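Local structure of cytochrome C-type biogenesis protein ccmF (Thermus thermophilus, 6ZMQ) at residues L41-Y46 and A138-A143; K532-G537 and M547-V552; P577-Y582 and M607-E612. The protein is a membrane-bound heme lyase of cytochrome c maturation, holding heme b and probably helping to deliver heme to apocytochrome c. All blocks are in the same frame, centred on the assembly; numbering follows the deposited sequence.

Contact 1 of 3, residues L41-Y46 and A138-A143; sequences LALLAY and ASLVLA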
loop_
_atom_site.group_PDB
_atom_site.type_symbol
_atom_site.label_atom_id
_atom_site.label_comp_id
_atom_site.label_asym_id
_atom_site.label_seq_id
_atom_site.Cartn_x
_atom_site.Cartn_y
_atom_site.Cartn_z
ATOM N N LEU A 41 -23.328 18.227 15.510
ATOM C CA LEU A 41 -23.170 18.349 16.959
ATOM C C LEU A 41 -21.704 18.545 17.342
ATOM O O LEU A 41 -21.417 19.300 18.276
ATOM C CB LEU A 41 -23.780 17.124 17.660
ATOM C CG LEU A 41 -25.308 16.975 17.564
ATOM C CD1 LEU A 41 -25.788 15.790 18.371
ATOM C CD2 LEU A 41 -26.007 18.239 18.020
ATOM N N ALA A 42 -20.764 17.950 16.585
ATOM C CA ALA A 42 -19.344 18.189 16.833
ATOM C C ALA A 42 -18.949 19.622 16.499
ATOM O O ALA A 42 -18.157 20.237 17.230
ATOM C CB ALA A 42 -18.503 17.206 16.027
ATOM N N LEU A 43 -19.511 20.175 15.416
ATOM C CA LEU A 43 -19.208 21.555 15.056
ATOM C C LEU A 43 -19.811 22.553 16.045
ATOM O O LEU A 43 -19.159 23.546 16.389
ATOM C CB LEU A 43 -19.684 21.835 13.634
ATOM C CG LEU A 43 -18.682 21.507 12.516
ATOM C CD1 LEU A 43 -19.145 22.113 11.191
ATOM C CD2 LEU A 43 -17.241 21.950 12.861
ATOM N N LEU A 44 -21.037 22.301 16.534
ATOM C CA LEU A 44 -21.596 23.150 17.593
ATOM C C LEU A 44 -20.816 23.012 18.901
ATOM O O LEU A 44 -20.683 23.985 19.657
ATOM C CB LEU A 44 -23.074 22.828 17.835
ATOM C CG LEU A 44 -24.172 23.674 17.177
ATOM C CD1 LEU A 44 -23.965 23.896 15.671
ATOM C CD2 LEU A 44 -25.547 23.083 17.466
ATOM N N ALA A 45 -20.285 21.813 19.165
ATOM C CA ALA A 45 -19.479 21.558 20.356
ATOM C C ALA A 45 -18.155 22.318 20.321
ATOM O O ALA A 45 -17.641 22.731 21.365
ATOM C CB ALA A 45 -19.232 20.055 20.496
ATOM N N TYR A 46 -17.552 22.460 19.136
ATOM C CA TYR A 46 -16.368 23.318 19.048
ATOM C C TYR A 46 -16.749 24.794 19.139
ATOM O O TYR A 46 -16.088 25.564 19.847
ATOM C CB TYR A 46 -15.568 23.061 17.764
ATOM C CG TYR A 46 -14.376 24.000 17.647
ATOM C CD1 TYR A 46 -13.253 23.812 18.445
ATOM C CD2 TYR A 46 -14.373 25.076 16.752
ATOM C CE1 TYR A 46 -12.161 24.662 18.366
ATOM C CE2 TYR A 46 -13.280 25.943 16.670
ATOM C CZ TYR A 46 -12.175 25.723 17.483
ATOM O OH TYR A 46 -11.074 26.549 17.422
ATOM N N ALA A 138 -11.372 16.979 20.862
ATOM C CA ALA A 138 -12.238 15.810 20.718
ATOM C C ALA A 138 -13.428 16.124 19.816
ATOM O O ALA A 138 -13.757 15.346 18.903
ATOM C CB ALA A 138 -12.701 15.334 22.096
ATOM N N SER A 139 -14.044 17.294 20.023
ATOM C CA SER A 139 -15.105 17.772 19.143
ATOM C C SER A 139 -14.592 18.000 17.727
ATOM O O SER A 139 -15.287 17.687 16.749
ATOM C CB SER A 139 -15.695 19.067 19.694
ATOM O OG SER A 139 -14.905 20.182 19.317
ATOM N N LEU A 140 -13.353 18.490 17.591
ATOM C CA LEU A 140 -12.889 18.719 16.225
ATOM C C LEU A 140 -12.424 17.454 15.496
ATOM O O LEU A 140 -12.603 17.389 14.265
ATOM C CB LEU A 140 -11.804 19.790 16.188
ATOM C CG LEU A 140 -12.342 21.144 15.683
ATOM C CD1 LEU A 140 -11.232 22.028 15.249
ATOM C CD2 LEU A 140 -13.364 21.028 14.532
ATOM N N VAL A 141 -11.857 16.444 16.193
ATOM C CA VAL A 141 -11.542 15.184 15.504
ATOM C C VAL A 141 -12.827 14.489 15.074
ATOM O O VAL A 141 -12.891 13.929 13.968
ATOM C CB VAL A 141 -10.639 14.224 16.326
ATOM C CG1 VAL A 141 -9.251 14.757 16.498
ATOM C CG2 VAL A 141 -11.230 13.736 17.654
ATOM N N LEU A 142 -13.898 14.601 15.888
ATOM C CA LEU A 142 -15.177 14.041 15.466
ATOM C C LEU A 142 -15.764 14.802 14.288
ATOM O O LEU A 142 -16.321 14.171 13.385
ATOM C CB LEU A 142 -16.155 13.978 16.642
ATOM C CG LEU A 142 -15.799 13.001 17.774
ATOM C CD1 LEU A 142 -16.999 12.699 18.622
ATOM C CD2 LEU A 142 -15.244 11.696 17.209
ATOM N N ALA A 143 -15.580 16.136 14.247
ATOM C CA ALA A 143 -16.079 16.942 13.129
ATOM C C ALA A 143 -15.459 16.534 11.790
ATOM O O ALA A 143 -16.182 16.272 10.818
ATOM C CB ALA A 143 -15.825 18.418 13.399
#
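L140 lies over the Y46 ring, its CD1 4.2 Å from the ring centroid and only 11° off the normal, a CH-pi contact made close to the centre of the face. L140 CG leans on the same ring nearer its root, 3.9 Å from Y46 CD1. The tyrosine is placed for this by its first torsion, which sets CG anti to the backbone N (chi1 177°). Beside it, S139 OG comes to 3.3 Å from Y46 CB, near the ring plane. That hydroxyl is held by its own helix, in a hydrogen bond to the carbonyl O of W136, and makes no hydrogen bond across the contact.

Further along, small residues let the backbones close up. A42 CB sits 3.3 Å from S139 O and also meets A143 CB, while A45 CB rests on S139 CB. L43 swings its CD2 back to touch A143 CB at 3.8 Å. The result is an antiparallel pairing of helices 20-47 and 135-157, both predicted to span the membrane, with segment axes 8.0 Å apart and directions differing by 149°. L140 and A143 also touch a bound phosphatidylethanolamine, so lipid borders this joint. An alanine at Y46 would remove the ring, and L140 CD1 would probably be left without its aromatic partner, a gap opening at this end of the helix pair.

With no hydrogen bond or salt bridge between the segments, the pairing rests on van der Waals fit, methyls against backbone and one leucine on one aromatic face.

Contact 2 of 3, residues K532-G537 and M547-V552; sequences KTLYRG and MTFQGV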
loop_
_atom_site.group_PDB
_atom_site.type_symbol
_atom_site.label_atom_id
_atom_site.label_comp_id
_atom_site.label_asym_id
_atom_site.label_seq_id
_atom_site.Cartn_x
_atom_site.Cartn_y
_atom_site.Cartn_z
ATOM N N LYS A 532 10.842 -17.025 -28.131
ATOM C CA LYS A 532 11.106 -18.073 -29.106
ATOM C C LYS A 532 9.772 -18.688 -29.513
ATOM O O LYS A 532 8.734 -18.406 -28.912
ATOM C CB LYS A 532 12.044 -19.141 -28.524
ATOM C CG LYS A 532 12.873 -18.680 -27.319
ATOM C CD LYS A 532 13.743 -19.768 -26.730
ATOM C CE LYS A 532 12.982 -20.544 -25.675
ATOM N NZ LYS A 532 13.886 -21.340 -24.791
ATOM N N THR A 533 9.783 -19.540 -30.537
ATOM C CA THR A 533 8.571 -20.259 -30.907
ATOM C C THR A 533 8.950 -21.675 -31.311
ATOM O O THR A 533 9.650 -21.867 -32.305
ATOM C CB THR A 533 7.830 -19.565 -32.061
ATOM O OG1 THR A 533 7.609 -18.189 -31.736
ATOM C CG2 THR A 533 6.475 -20.204 -32.269
ATOM N N LEU A 534 8.414 -22.669 -30.604
ATOM C CA LEU A 534 8.968 -24.012 -30.689
ATOM C C LEU A 534 7.865 -24.981 -31.085
ATOM O O LEU A 534 6.726 -24.877 -30.621
ATOM C CB LEU A 534 9.570 -24.468 -29.352
ATOM C CG LEU A 534 10.887 -24.021 -28.712
ATOM C CD1 LEU A 534 10.816 -22.602 -28.233
ATOM C CD2 LEU A 534 11.237 -24.948 -27.552
ATOM N N TYR A 535 8.219 -25.935 -31.946
ATOM C CA TYR A 535 7.293 -26.970 -32.397
ATOM C C TYR A 535 7.619 -28.244 -31.631
ATOM O O TYR A 535 6.768 -28.792 -30.926
ATOM C CB TYR A 535 7.315 -27.232 -33.924
ATOM C CG TYR A 535 8.595 -27.116 -34.797
ATOM C CD1 TYR A 535 9.064 -25.905 -35.343
ATOM C CD2 TYR A 535 9.278 -28.278 -35.150
ATOM C CE1 TYR A 535 10.206 -25.860 -36.127
ATOM C CE2 TYR A 535 10.406 -28.240 -35.951
ATOM C CZ TYR A 535 10.864 -27.031 -36.434
ATOM O OH TYR A 535 11.986 -26.997 -37.230
ATOM N N ARG A 536 8.846 -28.738 -31.769
ATOM C CA ARG A 536 9.561 -29.509 -30.761
ATOM C C ARG A 536 10.967 -28.948 -30.604
ATOM O O ARG A 536 11.931 -29.688 -30.398
ATOM C CB ARG A 536 9.568 -31.004 -31.079
ATOM C CG ARG A 536 8.441 -31.746 -30.367
ATOM C CD ARG A 536 7.588 -32.608 -31.271
ATOM N NE ARG A 536 6.417 -33.086 -30.540
ATOM C CZ ARG A 536 5.317 -32.370 -30.333
ATOM N NH1 ARG A 536 5.221 -31.138 -30.816
ATOM N NH2 ARG A 536 4.312 -32.888 -29.642
ATOM N N GLY A 537 11.069 -27.628 -30.677
ATOM C CA GLY A 537 12.306 -26.897 -30.543
ATOM C C GLY A 537 12.629 -25.995 -31.717
ATOM O O GLY A 537 12.384 -26.284 -32.893
ATOM N N MET A 547 15.770 -26.125 -22.221
ATOM C CA MET A 547 14.410 -26.632 -22.272
ATOM C C MET A 547 14.119 -27.174 -23.668
ATOM O O MET A 547 14.914 -27.003 -24.591
ATOM C CB MET A 547 13.441 -25.522 -21.886
ATOM C CG MET A 547 13.734 -24.263 -22.651
ATOM S SD MET A 547 12.549 -22.941 -22.470
ATOM C CE MET A 547 13.713 -21.599 -22.314
ATOM N N THR A 548 12.969 -27.837 -23.831
ATOM C CA THR A 548 12.494 -28.287 -25.138
ATOM C C THR A 548 10.979 -28.456 -25.091
ATOM O O THR A 548 10.394 -28.664 -24.026
ATOM C CB THR A 548 13.161 -29.599 -25.598
ATOM O OG1 THR A 548 12.614 -30.000 -26.861
ATOM C CG2 THR A 548 12.956 -30.712 -24.589
ATOM N N PHE A 549 10.350 -28.364 -26.262
ATOM C CA PHE A 549 8.894 -28.384 -26.386
ATOM C C PHE A 549 8.390 -29.824 -26.441
ATOM O O PHE A 549 8.949 -30.662 -27.153
ATOM C CB PHE A 549 8.474 -27.588 -27.630
ATOM C CG PHE A 549 7.065 -27.028 -27.577
ATOM C CD1 PHE A 549 5.959 -27.854 -27.659
ATOM C CD2 PHE A 549 6.855 -25.671 -27.407
ATOM C CE1 PHE A 549 4.683 -27.342 -27.600
ATOM C CE2 PHE A 549 5.577 -25.152 -27.345
ATOM C CZ PHE A 549 4.493 -26.000 -27.437
ATOM N N GLN A 550 7.318 -30.103 -25.684
ATOM C CA GLN A 550 6.740 -31.443 -25.610
ATOM C C GLN A 550 5.227 -31.488 -25.797
ATOM O O GLN A 550 4.614 -32.515 -25.490
ATOM C CB GLN A 550 7.084 -32.114 -24.279
ATOM C CG GLN A 550 8.502 -32.583 -24.182
ATOM C CD GLN A 550 8.852 -33.051 -22.799
ATOM O OE1 GLN A 550 8.225 -32.662 -21.810
ATOM N NE2 GLN A 550 9.823 -33.942 -22.727
ATOM N N GLY A 551 4.607 -30.418 -26.260
ATOM C CA GLY A 551 3.200 -30.424 -26.593
ATOM C C GLY A 551 2.425 -29.385 -25.808
ATOM O O GLY A 551 2.969 -28.624 -25.009
ATOM N N VAL A 552 1.122 -29.360 -26.075
ATOM C CA VAL A 552 0.166 -28.586 -25.301
ATOM C C VAL A 552 -0.849 -29.574 -24.730
ATOM O O VAL A 552 -1.135 -30.610 -25.343
ATOM C CB VAL A 552 -0.511 -27.475 -26.152
ATOM C CG1 VAL A 552 0.539 -26.531 -26.752
ATOM C CG2 VAL A 552 -1.395 -28.019 -27.268
#
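The two backbones come nearest at R536 and F549, whose CA atoms lie 4.6 Å apart, yet no hydrogen bond joins them. F549 does most of the work. Its first torsion, with CG anti to the backbone N (chi1 -155°), carries CG toward the 532-537 segment. L534 O sits 3.3 Å above the plane of the F549 ring, displaced from the centre toward the rim. L534 also brings its side chain in, with CB 3.5 Å from F549 CD2 and CD2 against F549 CB and backbone N, the two side chains crossing obliquely. A second carbonyl, that of Y535, approaches from a slant, its O 3.5 Å from F549 CD1.

K532-L534 is the end of strand 528-534, an outermost strand of a four-stranded antiparallel sheet, hydrogen-bonded to its neighbour 617-625. After it the chain turns away, makes the small hairpin of strands 541-542 and 545-546, and returns through M547-V552. F549 dips from this returning loop onto A617 and L619, so its side chain lies between the end of strand 528-534 and the neighbouring strand 617-625. M547 is buried close by, against L567 and L621.

Toward the surface, R536 reaches back across the loop. Its CG packs 3.4 Å from F549 O, and beyond the bend at chi2 the guanidinium lays one face over Q550 C, with NH2 4.1 Å from G551 CA. R536 NH1 also makes a weak, strongly bent hydrogen bond to Y535 O (2.8 Å, 122° at the hydrogen). G537 and G551 both have backbone angles at which a side chain would press on the preceding carbonyl.

Contact 3 of 3, residues P577-Y582 and M607-E612; sequences PRLHFY and MDFDRE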
loop_
_atom_site.group_PDB
_atom_site.type_symbol
_atom_site.label_atom_id
_atom_site.label_comp_id
_atom_site.label_asym_id
_atom_site.label_seq_id
_atom_site.Cartn_x
_atom_site.Cartn_y
_atom_site.Cartn_z
ATOM N N PRO A 577 8.590 -28.788 -16.332
ATOM C CA PRO A 577 7.698 -27.718 -15.878
ATOM C C PRO A 577 6.564 -27.438 -16.858
ATOM O O PRO A 577 6.574 -27.861 -18.018
ATOM C CB PRO A 577 8.650 -26.519 -15.784
ATOM C CG PRO A 577 9.470 -26.704 -16.961
ATOM C CD PRO A 577 9.787 -28.187 -16.960
ATOM N N ARG A 578 5.567 -26.703 -16.353
ATOM C CA ARG A 578 4.285 -26.496 -17.028
ATOM C C ARG A 578 3.769 -25.076 -16.800
ATOM O O ARG A 578 3.001 -24.845 -15.861
ATOM C CB ARG A 578 3.259 -27.517 -16.510
ATOM C CG ARG A 578 3.453 -29.005 -16.880
ATOM C CD ARG A 578 3.091 -29.888 -15.685
ATOM N NE ARG A 578 3.438 -31.296 -15.861
ATOM C CZ ARG A 578 2.666 -32.168 -16.507
ATOM N NH1 ARG A 578 1.478 -31.791 -16.959
ATOM N NH2 ARG A 578 3.040 -33.431 -16.638
ATOM N N LEU A 579 4.130 -24.148 -17.691
ATOM C CA LEU A 579 3.610 -22.780 -17.680
ATOM C C LEU A 579 2.205 -22.743 -18.270
ATOM O O LEU A 579 1.801 -23.660 -18.990
ATOM C CB LEU A 579 4.516 -21.848 -18.479
ATOM C CG LEU A 579 4.795 -22.380 -19.882
ATOM C CD1 LEU A 579 5.018 -21.261 -20.812
ATOM C CD2 LEU A 579 6.037 -23.266 -19.898
ATOM N N HIS A 580 1.448 -21.676 -17.979
ATOM C CA HIS A 580 0.015 -21.778 -18.192
ATOM C C HIS A 580 -0.486 -20.712 -19.163
ATOM O O HIS A 580 0.233 -19.772 -19.515
ATOM C CB HIS A 580 -0.664 -21.637 -16.843
ATOM C CG HIS A 580 -1.828 -22.546 -16.616
ATOM N ND1 HIS A 580 -1.766 -23.598 -15.728
ATOM C CD2 HIS A 580 -3.098 -22.521 -17.081
ATOM C CE1 HIS A 580 -2.933 -24.213 -15.693
ATOM N NE2 HIS A 580 -3.758 -23.581 -16.507
ATOM N N PHE A 581 -1.736 -20.874 -19.602
ATOM C CA PHE A 581 -2.381 -19.860 -20.434
ATOM C C PHE A 581 -3.883 -20.002 -20.286
ATOM O O PHE A 581 -4.378 -21.131 -20.202
ATOM C CB PHE A 581 -2.018 -20.040 -21.906
ATOM C CG PHE A 581 -1.822 -18.763 -22.650
ATOM C CD1 PHE A 581 -2.553 -17.630 -22.334
ATOM C CD2 PHE A 581 -0.918 -18.704 -23.694
ATOM C CE1 PHE A 581 -2.366 -16.460 -23.029
ATOM C CE2 PHE A 581 -0.725 -17.529 -24.391
ATOM C CZ PHE A 581 -1.451 -16.403 -24.063
ATOM N N TYR A 582 -4.620 -18.891 -20.308
ATOM C CA TYR A 582 -6.072 -19.006 -20.333
ATOM C C TYR A 582 -6.658 -18.302 -21.543
ATOM O O TYR A 582 -6.647 -17.065 -21.590
ATOM C CB TYR A 582 -6.725 -18.426 -19.086
ATOM C CG TYR A 582 -6.134 -18.934 -17.830
ATOM C CD1 TYR A 582 -6.115 -20.294 -17.569
ATOM C CD2 TYR A 582 -5.674 -18.057 -16.862
ATOM C CE1 TYR A 582 -5.580 -20.773 -16.414
ATOM C CE2 TYR A 582 -5.175 -18.522 -15.679
ATOM C CZ TYR A 582 -5.116 -19.887 -15.460
ATOM O OH TYR A 582 -4.604 -20.385 -14.286
ATOM N N MET A 607 8.839 -18.172 -16.479
ATOM C CA MET A 607 8.488 -18.872 -17.709
ATOM C C MET A 607 7.085 -18.479 -18.151
ATOM O O MET A 607 6.117 -18.625 -17.382
ATOM C CB MET A 607 8.606 -20.380 -17.506
ATOM C CG MET A 607 9.922 -20.933 -18.004
ATOM S SD MET A 607 10.465 -22.234 -16.905
ATOM C CE MET A 607 10.769 -21.188 -15.478
ATOM N N ASP A 608 7.000 -18.035 -19.414
ATOM C CA ASP A 608 5.918 -17.310 -20.060
ATOM C C ASP A 608 5.518 -17.975 -21.367
ATOM O O ASP A 608 6.341 -18.601 -22.041
ATOM C CB ASP A 608 6.362 -15.869 -20.362
ATOM C CG ASP A 608 5.357 -14.853 -19.939
ATOM O OD1 ASP A 608 4.420 -15.257 -19.246
ATOM O OD2 ASP A 608 5.513 -13.661 -20.278
ATOM N N PHE A 609 4.254 -17.825 -21.712
ATOM C CA PHE A 609 3.697 -18.496 -22.906
ATOM C C PHE A 609 3.688 -17.593 -24.142
ATOM O O PHE A 609 4.177 -18.048 -25.170
ATOM C CB PHE A 609 2.316 -19.009 -22.550
ATOM C CG PHE A 609 2.017 -20.284 -23.269
ATOM C CD1 PHE A 609 2.264 -20.383 -24.622
ATOM C CD2 PHE A 609 1.406 -21.335 -22.620
ATOM C CE1 PHE A 609 1.960 -21.541 -25.309
ATOM C CE2 PHE A 609 1.100 -22.492 -23.309
ATOM C CZ PHE A 609 1.385 -22.596 -24.649
ATOM N N ASP A 610 3.145 -16.381 -24.003
ATOM C CA ASP A 610 3.024 -15.311 -25.033
ATOM C C ASP A 610 1.850 -15.610 -25.958
ATOM O O ASP A 610 0.825 -14.993 -25.776
ATOM C CB ASP A 610 4.362 -14.880 -25.612
ATOM C CG ASP A 610 5.025 -13.873 -24.714
ATOM O OD1 ASP A 610 4.415 -13.502 -23.745
ATOM O OD2 ASP A 610 6.127 -13.474 -25.017
ATOM N N ARG A 611 2.083 -16.278 -27.065
ATOM C CA ARG A 611 0.950 -16.869 -27.794
ATOM C C ARG A 611 1.096 -18.375 -27.922
ATOM O O ARG A 611 2.150 -18.867 -28.296
ATOM C CB ARG A 611 0.842 -16.269 -29.189
ATOM C CG ARG A 611 0.679 -17.307 -30.287
ATOM C CD ARG A 611 0.297 -16.551 -31.529
ATOM N NE ARG A 611 -0.931 -15.883 -31.176
ATOM C CZ ARG A 611 -2.007 -16.538 -30.819
ATOM N NH1 ARG A 611 -3.112 -15.892 -30.501
ATOM N NH2 ARG A 611 -1.966 -17.848 -30.779
ATOM N N GLU A 612 0.049 -19.065 -27.533
ATOM C CA GLU A 612 -0.029 -20.488 -27.864
ATOM C C GLU A 612 -0.762 -20.413 -29.193
ATOM O O GLU A 612 -1.865 -19.873 -29.184
ATOM C CB GLU A 612 -0.998 -21.181 -26.918
ATOM C CG GLU A 612 -1.858 -22.211 -27.609
ATOM C CD GLU A 612 -3.180 -22.441 -26.931
ATOM O OE1 GLU A 612 -4.036 -21.583 -27.013
ATOM O OE2 GLU A 612 -3.320 -23.475 -26.321
#
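F581 and F609 form the dense part of this contact. F581 CD2 stands over one face of the F609 ring, 3.4 Å from F609 CG; the planes meet at 47° with centroids 5.1 Å apart, an oblique pairing. The far rim of F581 runs on to the backbone of the turn, where D610 O lies near the ring plane, 3.2 Å from F581 CZ. On the other flank the first torsion of L579 (chi1 52°) turns CG toward D608, and L579 CD1 lies 3.2 Å from D608 O and 3.9 Å from F609 CB.

The outer side is looser. The E612 side chain comes no nearer than CB, 4.1 Å from F581 CD2, although its backbone N is 3.6 Å from F581 CE2, and R611 heads outward onto the surface.

Strand 578-581 belongs to one four-stranded antiparallel sheet and strand 603-608 to another, so L579 packs strand on strand, and F581 meets F609 in the turn that follows strand 603-608. No hydrogen bond crosses between the segments: the join is apolar, with carbonyl oxygens of D608 and D610 beside methyl and ring carbons, while the side chains of D610 and the buried D608 start away from it, each in a long, weak ion pair with R620.

Overall arrangement
Contacts 2 and 3 are neighbours, their centres 11 Å apart and their nearest atoms about 5 Å, and both reach the sheet that contains strands 528-534, 603-608 and 617-625. F549 of contact 2 and F609 of contact 3 each touch A617 on the last of these, which links two otherwise separate contacts. Contact 1 stands apart, on the opposite side of the chain's centre: its centre is 69 Å from that of contact 2 and 58 Å from that of contact 3. It pairs predicted membrane helices beside a phosphatidylethanolamine, whereas the other two lie in the beta portion. All three lie away from the heme residues, including axial ligands H276 and H510.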